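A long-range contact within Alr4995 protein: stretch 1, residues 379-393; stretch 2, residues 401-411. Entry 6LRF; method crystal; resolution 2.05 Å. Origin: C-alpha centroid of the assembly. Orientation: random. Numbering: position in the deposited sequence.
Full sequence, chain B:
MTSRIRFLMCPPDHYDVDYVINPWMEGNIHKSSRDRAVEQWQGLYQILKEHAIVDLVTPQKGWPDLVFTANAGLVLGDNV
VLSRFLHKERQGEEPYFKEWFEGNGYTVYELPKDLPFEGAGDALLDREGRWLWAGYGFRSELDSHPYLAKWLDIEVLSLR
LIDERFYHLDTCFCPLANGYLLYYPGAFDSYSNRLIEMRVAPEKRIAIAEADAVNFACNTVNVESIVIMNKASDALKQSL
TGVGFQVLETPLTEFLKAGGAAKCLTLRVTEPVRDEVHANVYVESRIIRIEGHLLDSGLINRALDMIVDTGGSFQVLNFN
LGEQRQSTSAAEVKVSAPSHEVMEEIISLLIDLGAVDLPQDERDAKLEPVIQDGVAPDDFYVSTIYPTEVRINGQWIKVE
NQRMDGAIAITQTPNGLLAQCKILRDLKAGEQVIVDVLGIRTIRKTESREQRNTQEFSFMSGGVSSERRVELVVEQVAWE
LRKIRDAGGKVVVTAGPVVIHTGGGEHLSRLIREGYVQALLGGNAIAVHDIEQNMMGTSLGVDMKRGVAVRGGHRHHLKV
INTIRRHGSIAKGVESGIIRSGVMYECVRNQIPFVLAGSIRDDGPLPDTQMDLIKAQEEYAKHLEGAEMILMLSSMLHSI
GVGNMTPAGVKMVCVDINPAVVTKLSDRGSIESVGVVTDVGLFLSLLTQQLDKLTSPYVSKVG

Stretch 1 (379-393) DFYVSTIYPTEVRIN
Stretch 2 (401-411) NQRMDGAIAIT

Two contacts of different character join these stretches: a polar knot of loops centred on Ser383, and an apolar layer between strand 388-392 and strand 407-411. Together they bury 756 Å². The strands do not share a ladder; their axes approach to 10.2 Å with 45° between their N-to-C directions, a spacing that leaves room for side chains between them. The backbones come closest in the loops, where the CA atoms of Thr384 and Met404 lie 4.0 Å apart, whereas those of Ile392 and Ile410 are separated by 8.6 Å.

Ser383 is extended (phi/psi -72/159) and bonds through both backbone polar groups: Ser383 N donates to Gly406 O at 3.0 Å, nearly linearly at 173°, and Asp405 N donates to Ser383 O at 2.9 Å. Its CB points toward stretch 2, and chi1 of 59° (p) places the hydroxyl where it can do two jobs, donating from Ser383 OG to Arg403 O at 2.7 Å and accepting from Gly406 N at 2.8 Å. A small hydroxyl side chain suits this site because one oxygen serves both a carbonyl and an amide. Gly406 (-111/179) suits its place as well: an ideal CB there would lie a tight 3.2 Å from Ser383 OG. Just before it, Asp405 adopts a left-handed conformation (66/31), turning the chain between Met404 and Gly406. Its carboxylate shares water 3 with stretch 1; the water donates to Ser383 O at 2.7 Å and to Asp405 OD1 at 3.0 Å.

Gln402 reaches toward stretch 1 with chi1 t (-171°), chi2 p (74°) and chi3 38°. This bent chain brings Gln402 NE2 to Thr384 O at 2.7 Å, while water 4 donates to Gln402 OE1 at 2.7 Å and accepts from Thr388 N at 2.9 Å. The amide thus uses its donor and acceptor ends on different partners. Thr384 (chi1 67°, p) points away and braces its own loop, Tyr386 N donating to Thr384 OG1 at 3.2 Å. Thr388, at chi1 -62° (m), donates from OG1 to Tyr386 O at 2.7 Å; the same OG1 accepts from water 2 at 2.8 Å, and that water accepts from Thr384 N at 3.1 Å.

Met404, a selenomethionine (chi1 69°, p; chi2 168°, t; chi3 25°, off), extends its methyl to Ile385, with Met404 CE 3.6 Å from Ile385 CG2. Tyr381, chi1 168° (t), starts sideways but its ring comes nearer, placing Tyr381 CE2 3.9 Å from Ile408 CD1. Water 1 bridges the backbone here, donating to Tyr381 O and accepting from Ile408 N, each at 2.8 Å.

Along the strands, alternate residues point inward. Ile408 (chi1 m, chi2 t) extends its CD1 to 4.2 Å from Val390 CG1. Val390 (chi1 -59°, m) also places CG2 3.9 Å from Ile410 CD1. Ile410 and Ile392 both adopt m,m rotamers, and Ile392 CD1 meets Ile410 CG1 at 4.1 Å. Branched aliphatic residues favour extended backbone and fill the gap without unsatisfied polar atoms.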

ATOM      1  N   ASP B 379      32.546   2.574 -25.985  1.00 22.40           N
ATOM      2  CA  ASP B 379      33.161   2.635 -24.661  1.00 20.49           C
ATOM      3  C   ASP B 379      33.242   4.055 -24.098  1.00 21.69           C
ATOM      4  O   ASP B 379      34.076   4.335 -23.242  1.00 20.46           O
ATOM      5  CB  ASP B 379      34.559   2.003 -24.677  1.00 25.58           C
ATOM      6  CG  ASP B 379      35.072   1.689 -23.279  1.00 28.99           C
ATOM      7  OD1 ASP B 379      34.250   1.308 -22.408  1.00 31.43           O
ATOM      8  OD2 ASP B 379      36.289   1.850 -23.052  1.00 32.85           O
ATOM      9  N   PHE B 380      32.353   4.946 -24.543  1.00 24.04           N
ATOM     10  CA  PHE B 380      32.308   6.293 -23.967  1.00 19.19           C
ATOM     11  C   PHE B 380      32.050   6.218 -22.465  1.00 19.32           C
ATOM     12  O   PHE B 380      31.300   5.363 -21.983  1.00 19.30           O
ATOM     13  CB  PHE B 380      31.240   7.162 -24.656  1.00 18.39           C
ATOM     14  CG  PHE B 380      29.833   6.677 -24.455  1.00 17.31           C
ATOM     15  CD1 PHE B 380      29.354   5.600 -25.179  1.00 17.97           C
ATOM     16  CD2 PHE B 380      28.986   7.311 -23.553  1.00 24.13           C
ATOM     17  CE1 PHE B 380      28.066   5.141 -24.998  1.00 19.01           C
ATOM     18  CE2 PHE B 380      27.676   6.870 -23.373  1.00 20.62           C
ATOM     19  CZ  PHE B 380      27.221   5.783 -24.097  1.00 21.46           C
ATOM     20  N   TYR B 381      32.702   7.097 -21.718  1.00 19.78           N
ATOM     21  CA  TYR B 381      32.466   7.161 -20.299  1.00 22.21           C
ATOM     22  C   TYR B 381      31.092   7.796 -20.051  1.00 22.19           C
ATOM     23  O   TYR B 381      30.680   8.730 -20.761  1.00 17.77           O
ATOM     24  CB  TYR B 381      33.579   7.938 -19.608  1.00 19.28           C
ATOM     25  CG  TYR B 381      33.270   8.312 -18.177  1.00 19.26           C
ATOM     26  CD1 TYR B 381      33.490   7.424 -17.128  1.00 22.63           C
ATOM     27  CD2 TYR B 381      32.794   9.581 -17.874  1.00 26.70           C
ATOM     28  CE1 TYR B 381      33.208   7.792 -15.789  1.00 25.65           C
ATOM     29  CE2 TYR B 381      32.505   9.953 -16.564  1.00 29.72           C
ATOM     30  CZ  TYR B 381      32.701   9.063 -15.531  1.00 28.19           C
ATOM     31  OH  TYR B 381      32.410   9.493 -14.246  1.00 30.95           O
ATOM     32  N   VAL B 382      30.381   7.266 -19.060  1.00 19.63           N
ATOM     33  CA  VAL B 382      29.049   7.755 -18.719  1.00 20.62           C
ATOM     34  C   VAL B 382      29.086   8.679 -17.510  1.00 19.75           C
ATOM     35  O   VAL B 382      29.463   8.269 -16.422  1.00 18.16           O
ATOM     36  CB  VAL B 382      28.081   6.594 -18.445  1.00 20.13           C
ATOM     37  CG1 VAL B 382      26.670   7.137 -18.091  1.00 19.46           C
ATOM     38  CG2 VAL B 382      28.005   5.687 -19.660  1.00 19.80           C
ATOM     39  N   SER B 383      28.668   9.926 -17.700  1.00 20.07           N
ATOM     40  CA  SER B 383      28.753  10.921 -16.635  1.00 19.70           C
ATOM     41  C   SER B 383      27.739  10.676 -15.521  1.00 21.68           C
ATOM     42  O   SER B 383      26.725   9.991 -15.701  1.00 18.71           O
ATOM     43  CB  SER B 383      28.561  12.321 -17.200  1.00 20.37           C
ATOM     44  OG  SER B 383      27.291  12.387 -17.820  1.00 26.24           O
ATOM     45  N   THR B 384      28.042  11.249 -14.365  1.00 19.72           N
ATOM     46  CA  THR B 384      27.224  11.128 -13.160  1.00 22.55           C
ATOM     47  C   THR B 384      26.688  12.513 -12.799  1.00 19.42           C
ATOM     48  O   THR B 384      26.969  13.491 -13.506  1.00 17.39           O
ATOM     49  CB  THR B 384      28.048  10.558 -11.992  1.00 23.15           C
ATOM     50  OG1 THR B 384      29.041  11.513 -11.605  1.00 26.77           O
ATOM     51  CG2 THR B 384      28.758   9.274 -12.426  1.00 25.80           C
ATOM     52  N   ILE B 385      25.963  12.629 -11.696  1.00 20.76           N
ATOM     53  CA  ILE B 385      25.497  13.957 -11.284  1.00 22.54           C
ATOM     54  C   ILE B 385      26.615  14.779 -10.644  1.00 25.56           C
ATOM     55  O   ILE B 385      26.461  15.989 -10.436  1.00 19.45           O
ATOM     56  CB  ILE B 385      24.322  13.887 -10.283  1.00 23.65           C
ATOM     57  CG1 ILE B 385      24.797  13.324  -8.936  1.00 23.52           C
ATOM     58  CG2 ILE B 385      23.159  13.076 -10.855  1.00 19.86           C
ATOM     59  CD1 ILE B 385      23.722  13.327  -7.839  1.00 29.40           C
ATOM     60  N   TYR B 386      27.734  14.130 -10.318  1.00 19.47           N
ATOM     61  CA  TYR B 386      28.725  14.758  -9.436  1.00 23.88           C
ATOM     62  C   TYR B 386      29.766  15.580 -10.164  1.00 18.93           C
ATOM     63  O   TYR B 386      30.112  15.258 -11.303  1.00 22.65           O
ATOM     64  CB  TYR B 386      29.415  13.684  -8.596  1.00 27.96           C
ATOM     65  CG  TYR B 386      28.444  13.007  -7.686  1.00 30.04           C
ATOM     66  CD1 TYR B 386      27.920  13.681  -6.587  1.00 31.13           C
ATOM     67  CD2 TYR B 386      28.017  11.708  -7.939  1.00 30.89           C
ATOM     68  CE1 TYR B 386      27.007  13.078  -5.754  1.00 30.49           C
ATOM     69  CE2 TYR B 386      27.105  11.092  -7.107  1.00 36.03           C
ATOM     70  CZ  TYR B 386      26.603  11.782  -6.013  1.00 38.22           C
ATOM     71  OH  TYR B 386      25.686  11.174  -5.179  1.00 47.55           O
ATOM     72  N   PRO B 387      30.284  16.642  -9.504  1.00 26.04           N
ATOM     73  CA  PRO B 387      31.332  17.489 -10.090  1.00 27.77           C
ATOM     74  C   PRO B 387      32.547  16.649 -10.441  1.00 27.66           C
ATOM     75  O   PRO B 387      33.003  15.859  -9.614  1.00 24.52           O
ATOM     76  CB  PRO B 387      31.668  18.494  -8.976  1.00 30.66           C
ATOM     77  CG  PRO B 387      30.549  18.418  -8.020  1.00 29.55           C
ATOM     78  CD  PRO B 387      30.001  17.023  -8.109  1.00 28.38           C
ATOM     79  N   THR B 388      33.047  16.833 -11.660  1.00 27.92           N
ATOM     80  CA  THR B 388      33.960  15.895 -12.289  1.00 23.95           C
ATOM     81  C   THR B 388      35.102  16.659 -12.941  1.00 22.79           C
ATOM     82  O   THR B 388      34.880  17.724 -13.519  1.00 24.40           O
ATOM     83  CB  THR B 388      33.216  15.030 -13.345  1.00 20.63           C
ATOM     84  OG1 THR B 388      32.183  14.262 -12.708  1.00 26.72           O
ATOM     85  CG2 THR B 388      34.171  14.075 -14.092  1.00 22.74           C
ATOM     86  N   GLU B 389      36.322  16.131 -12.822  1.00 25.05           N
ATOM     87  CA  GLU B 389      37.482  16.675 -13.534  1.00 23.43           C
ATOM     88  C   GLU B 389      38.065  15.596 -14.448  1.00 25.95           C
ATOM     89  O   GLU B 389      37.999  14.408 -14.124  1.00 25.27           O
ATOM     90  CB  GLU B 389      38.547  17.178 -12.551  1.00 28.76           C
ATOM     91  CG  GLU B 389      38.238  18.519 -11.887  1.00 30.60           C
ATOM     92  CD  GLU B 389      39.206  18.880 -10.745  1.00 35.75           C
ATOM     93  OE1 GLU B 389      40.087  18.062 -10.398  1.00 37.82           O
ATOM     94  OE2 GLU B 389      39.083  19.991 -10.184  1.00 40.34           O
ATOM     95  N   VAL B 390      38.613  16.005 -15.596  1.00 23.13           N
ATOM     96  CA  VAL B 390      39.261  15.078 -16.528  1.00 22.73           C
ATOM     97  C   VAL B 390      40.678  15.561 -16.907  1.00 24.48           C
ATOM     98  O   VAL B 390      40.935  16.763 -16.960  1.00 27.19           O
ATOM     99  CB  VAL B 390      38.408  14.889 -17.795  1.00 22.94           C
ATOM    100  CG1 VAL B 390      37.027  14.343 -17.423  1.00 19.49           C
ATOM    101  CG2 VAL B 390      38.229  16.208 -18.514  1.00 22.62           C
ATOM    102  N   ARG B 391      41.596  14.627 -17.154  1.00 21.95           N
ATOM    103  CA  ARG B 391      43.009  14.973 -17.380  1.00 27.55           C
ATOM    104  C   ARG B 391      43.325  14.992 -18.874  1.00 30.14           C
ATOM    105  O   ARG B 391      43.261  13.960 -19.547  1.00 23.86           O
ATOM    106  CB  ARG B 391      43.934  13.988 -16.658  1.00 26.76           C
ATOM    107  CG  ARG B 391      45.364  14.507 -16.358  1.00 33.41           C
ATOM    108  CD  ARG B 391      46.139  13.425 -15.599  1.00 32.01           C
ATOM    109  NE  ARG B 391      47.519  13.772 -15.258  1.00 39.31           N
ATOM    110  CZ  ARG B 391      48.587  13.377 -15.955  1.00 39.48           C
ATOM    111  NH1 ARG B 391      48.440  12.653 -17.054  1.00 34.76           N
ATOM    112  NH2 ARG B 391      49.807  13.717 -15.562  1.00 41.03           N
ATOM    113  N   ILE B 392      43.629  16.183 -19.387  1.00 25.91           N
ATOM    114  CA  ILE B 392      43.920  16.377 -20.807  1.00 29.86           C
ATOM    115  C   ILE B 392      45.328  16.959 -20.908  1.00 30.56           C
ATOM    116  O   ILE B 392      45.616  17.984 -20.283  1.00 29.98           O
ATOM    117  CB  ILE B 392      42.898  17.322 -21.485  1.00 26.74           C
ATOM    118  CG1 ILE B 392      41.469  17.008 -21.026  1.00 26.90           C
ATOM    119  CG2 ILE B 392      43.035  17.298 -23.026  1.00 26.31           C
ATOM    120  CD1 ILE B 392      41.010  15.604 -21.389  1.00 24.51           C
ATOM    121  N   ASN B 393      46.192  16.290 -21.672  1.00 35.51           N
ATOM    122  CA  ASN B 393      47.629  16.593 -21.743  1.00 36.37           C
ATOM    123  C   ASN B 393      48.224  17.068 -20.404  1.00 38.95           C
ATOM    124  O   ASN B 393      48.716  18.190 -20.292  1.00 35.21           O
ATOM    125  CB  ASN B 393      47.905  17.630 -22.838  1.00 39.46           C
ATOM    126  CG  ASN B 393      49.402  17.692 -23.243  1.00 46.83           C
ATOM    127  OD1 ASN B 393      50.185  16.785 -22.952  1.00 46.78           O
ATOM    128  ND2 ASN B 393      49.785  18.768 -23.921  1.00 45.36           N
ATOM    129  N   ASN B 401      28.409  21.898 -17.408  1.00 24.13           N
ATOM    130  CA  ASN B 401      27.052  21.439 -17.703  1.00 24.62           C
ATOM    131  C   ASN B 401      26.803  20.015 -17.229  1.00 25.23           C
ATOM    132  O   ASN B 401      26.114  19.241 -17.901  1.00 27.84           O
ATOM    133  CB  ASN B 401      26.753  21.545 -19.200  1.00 23.52           C
ATOM    134  CG  ASN B 401      26.937  22.954 -19.725  1.00 32.17           C
ATOM    135  OD1 ASN B 401      27.518  23.157 -20.787  1.00 37.75           O
ATOM    136  ND2 ASN B 401      26.459  23.942 -18.966  1.00 30.90           N
ATOM    137  N   GLN B 402      27.352  19.688 -16.063  1.00 24.10           N
ATOM    138  CA  GLN B 402      27.310  18.324 -15.548  1.00 20.70           C
ATOM    139  C   GLN B 402      25.886  17.801 -15.436  1.00 25.25           C
ATOM    140  O   GLN B 402      25.015  18.463 -14.899  1.00 21.14           O
ATOM    141  CB  GLN B 402      27.988  18.260 -14.182  1.00 22.31           C
ATOM    142  CG  GLN B 402      28.193  16.839 -13.650  1.00 27.71           C
ATOM    143  CD  GLN B 402      29.307  16.098 -14.367  1.00 26.29           C
ATOM    144  OE1 GLN B 402      30.337  16.684 -14.702  1.00 23.90           O
ATOM    145  NE2 GLN B 402      29.113  14.799 -14.589  1.00 24.46           N
ATOM    146  N   ARG B 403      25.646  16.612 -15.967  1.00 23.47           N
ATOM    147  CA  ARG B 403      24.436  15.864 -15.627  1.00 27.90           C
ATOM    148  C   ARG B 403      24.690  14.385 -15.818  1.00 27.00           C
ATOM    149  O   ARG B 403      25.655  13.991 -16.474  1.00 27.66           O
ATOM    150  CB  ARG B 403      23.232  16.289 -16.466  1.00 28.64           C
ATOM    151  CG  ARG B 403      23.423  16.186 -17.942  1.00 26.50           C
ATOM    152  CD  ARG B 403      22.043  16.068 -18.627  1.00 27.16           C
ATOM    153  NE  ARG B 403      21.549  14.713 -18.472  1.00 28.04           N
ATOM    154  CZ  ARG B 403      20.358  14.282 -18.865  1.00 29.77           C
ATOM    155  NH1 ARG B 403      19.502  15.105 -19.452  1.00 23.93           N
ATOM    156  NH2 ARG B 403      20.036  13.010 -18.675  1.00 27.57           N
HETATM  157  N   MSE B 404      23.828  13.561 -15.250  1.00 23.79           N
HETATM  158  CA  MSE B 404      24.021  12.131 -15.393  1.00 29.18           C
HETATM  159  C   MSE B 404      23.670  11.682 -16.801  1.00 28.05           C
HETATM  160  O   MSE B 404      22.920  12.358 -17.521  1.00 23.58           O
HETATM  161  CB  MSE B 404      23.183  11.358 -14.374  1.00 25.07           C
HETATM  162  CG  MSE B 404      21.700  11.448 -14.642  1.00 32.04           C
HETATM  163 SE   MSE B 404      20.714  10.127 -13.550  1.00 65.99          SE
HETATM  164  CE  MSE B 404      21.985   9.915 -12.062  1.00 48.03           C
ATOM    165  N   ASP B 405      24.246  10.539 -17.175  1.00 24.42           N
ATOM    166  CA  ASP B 405      23.910   9.822 -18.398  1.00 22.58           C
ATOM    167  C   ASP B 405      24.284  10.598 -19.647  1.00 25.72           C
ATOM    168  O   ASP B 405      23.636  10.467 -20.687  1.00 24.33           O
ATOM    169  CB  ASP B 405      22.424   9.469 -18.423  1.00 24.20           C
ATOM    170  CG  ASP B 405      22.058   8.427 -17.370  1.00 31.91           C
ATOM    171  OD1 ASP B 405      22.966   7.705 -16.893  1.00 30.47           O
ATOM    172  OD2 ASP B 405      20.869   8.337 -17.011  1.00 34.96           O
ATOM    173  N   GLY B 406      25.341  11.394 -19.551  1.00 22.49           N
ATOM    174  CA  GLY B 406      25.866  12.060 -20.732  1.00 25.87           C
ATOM    175  C   GLY B 406      27.214  11.494 -21.129  1.00 25.71           C
ATOM    176  O   GLY B 406      27.730  10.583 -20.463  1.00 21.55           O
ATOM    177  N   ALA B 407      27.767  12.022 -22.220  1.00 19.39           N
ATOM    178  CA  ALA B 407      29.160  11.803 -22.554  1.00 22.72           C
ATOM    179  C   ALA B 407      29.938  13.077 -22.244  1.00 23.70           C
ATOM    180  O   ALA B 407      29.360  14.149 -22.086  1.00 20.79           O
ATOM    181  CB  ALA B 407      29.313  11.409 -24.024  1.00 20.08           C
ATOM    182  N   ILE B 408      31.253  12.975 -22.153  1.00 19.71           N
ATOM    183  CA  ILE B 408      32.048  14.171 -21.904  1.00 18.90           C
ATOM    184  C   ILE B 408      32.847  14.512 -23.154  1.00 22.17           C
ATOM    185  O   ILE B 408      33.701  13.740 -23.584  1.00 17.46           O
ATOM    186  CB  ILE B 408      32.974  13.978 -20.703  1.00 21.86           C
ATOM    187  CG1 ILE B 408      32.134  13.645 -19.461  1.00 20.92           C
ATOM    188  CG2 ILE B 408      33.814  15.224 -20.449  1.00 16.61           C
ATOM    189  CD1 ILE B 408      32.963  13.479 -18.205  1.00 23.04           C
ATOM    190  N   ALA B 409      32.539  15.662 -23.748  1.00 20.00           N
ATOM    191  CA  ALA B 409      33.200  16.105 -24.968  1.00 21.35           C
ATOM    192  C   ALA B 409      34.296  17.108 -24.615  1.00 24.13           C
ATOM    193  O   ALA B 409      34.135  17.940 -23.729  1.00 25.19           O
ATOM    194  CB  ALA B 409      32.188  16.722 -25.939  1.00 19.83           C
ATOM    195  N   ILE B 410      35.422  17.005 -25.305  1.00 24.18           N
ATOM    196  CA  ILE B 410      36.587  17.829 -25.034  1.00 22.20           C
ATOM    197  C   ILE B 410      36.875  18.603 -26.292  1.00 24.99           C
ATOM    198  O   ILE B 410      36.945  18.022 -27.379  1.00 23.13           O
ATOM    199  CB  ILE B 410      37.851  16.996 -24.669  1.00 24.69           C
ATOM    200  CG1 ILE B 410      37.553  16.011 -23.543  1.00 24.89           C
ATOM    201  CG2 ILE B 410      39.022  17.919 -24.287  1.00 21.82           C
ATOM    202  CD1 ILE B 410      37.127  16.698 -22.250  1.00 23.14           C
ATOM    203  N   THR B 411      37.050  19.908 -26.156  1.00 24.15           N
ATOM    204  CA  THR B 411      37.434  20.701 -27.305  1.00 27.66           C
ATOM    205  C   THR B 411      38.440  21.805 -26.920  1.00 26.64           C
ATOM    206  O   THR B 411      38.489  22.268 -25.769  1.00 27.48           O
ATOM    207  CB  THR B 411      36.174  21.285 -28.002  1.00 29.36           C
ATOM    208  OG1 THR B 411      36.573  22.102 -29.110  1.00 47.16           O
ATOM    209  CG2 THR B 411      35.355  22.102 -27.044  1.00 23.94           C
TER
HETATM  210  O   HOH W   1      32.277  10.364 -22.368  1.00 18.19           O
HETATM  211  O   HOH W   2      30.961  12.157 -14.103  1.00 24.99           O
HETATM  212  O   HOH W   3      25.105   8.017 -14.796  1.00 31.36           O
HETATM  213  O   HOH W   4      31.536  18.722 -13.335  1.00 21.16           O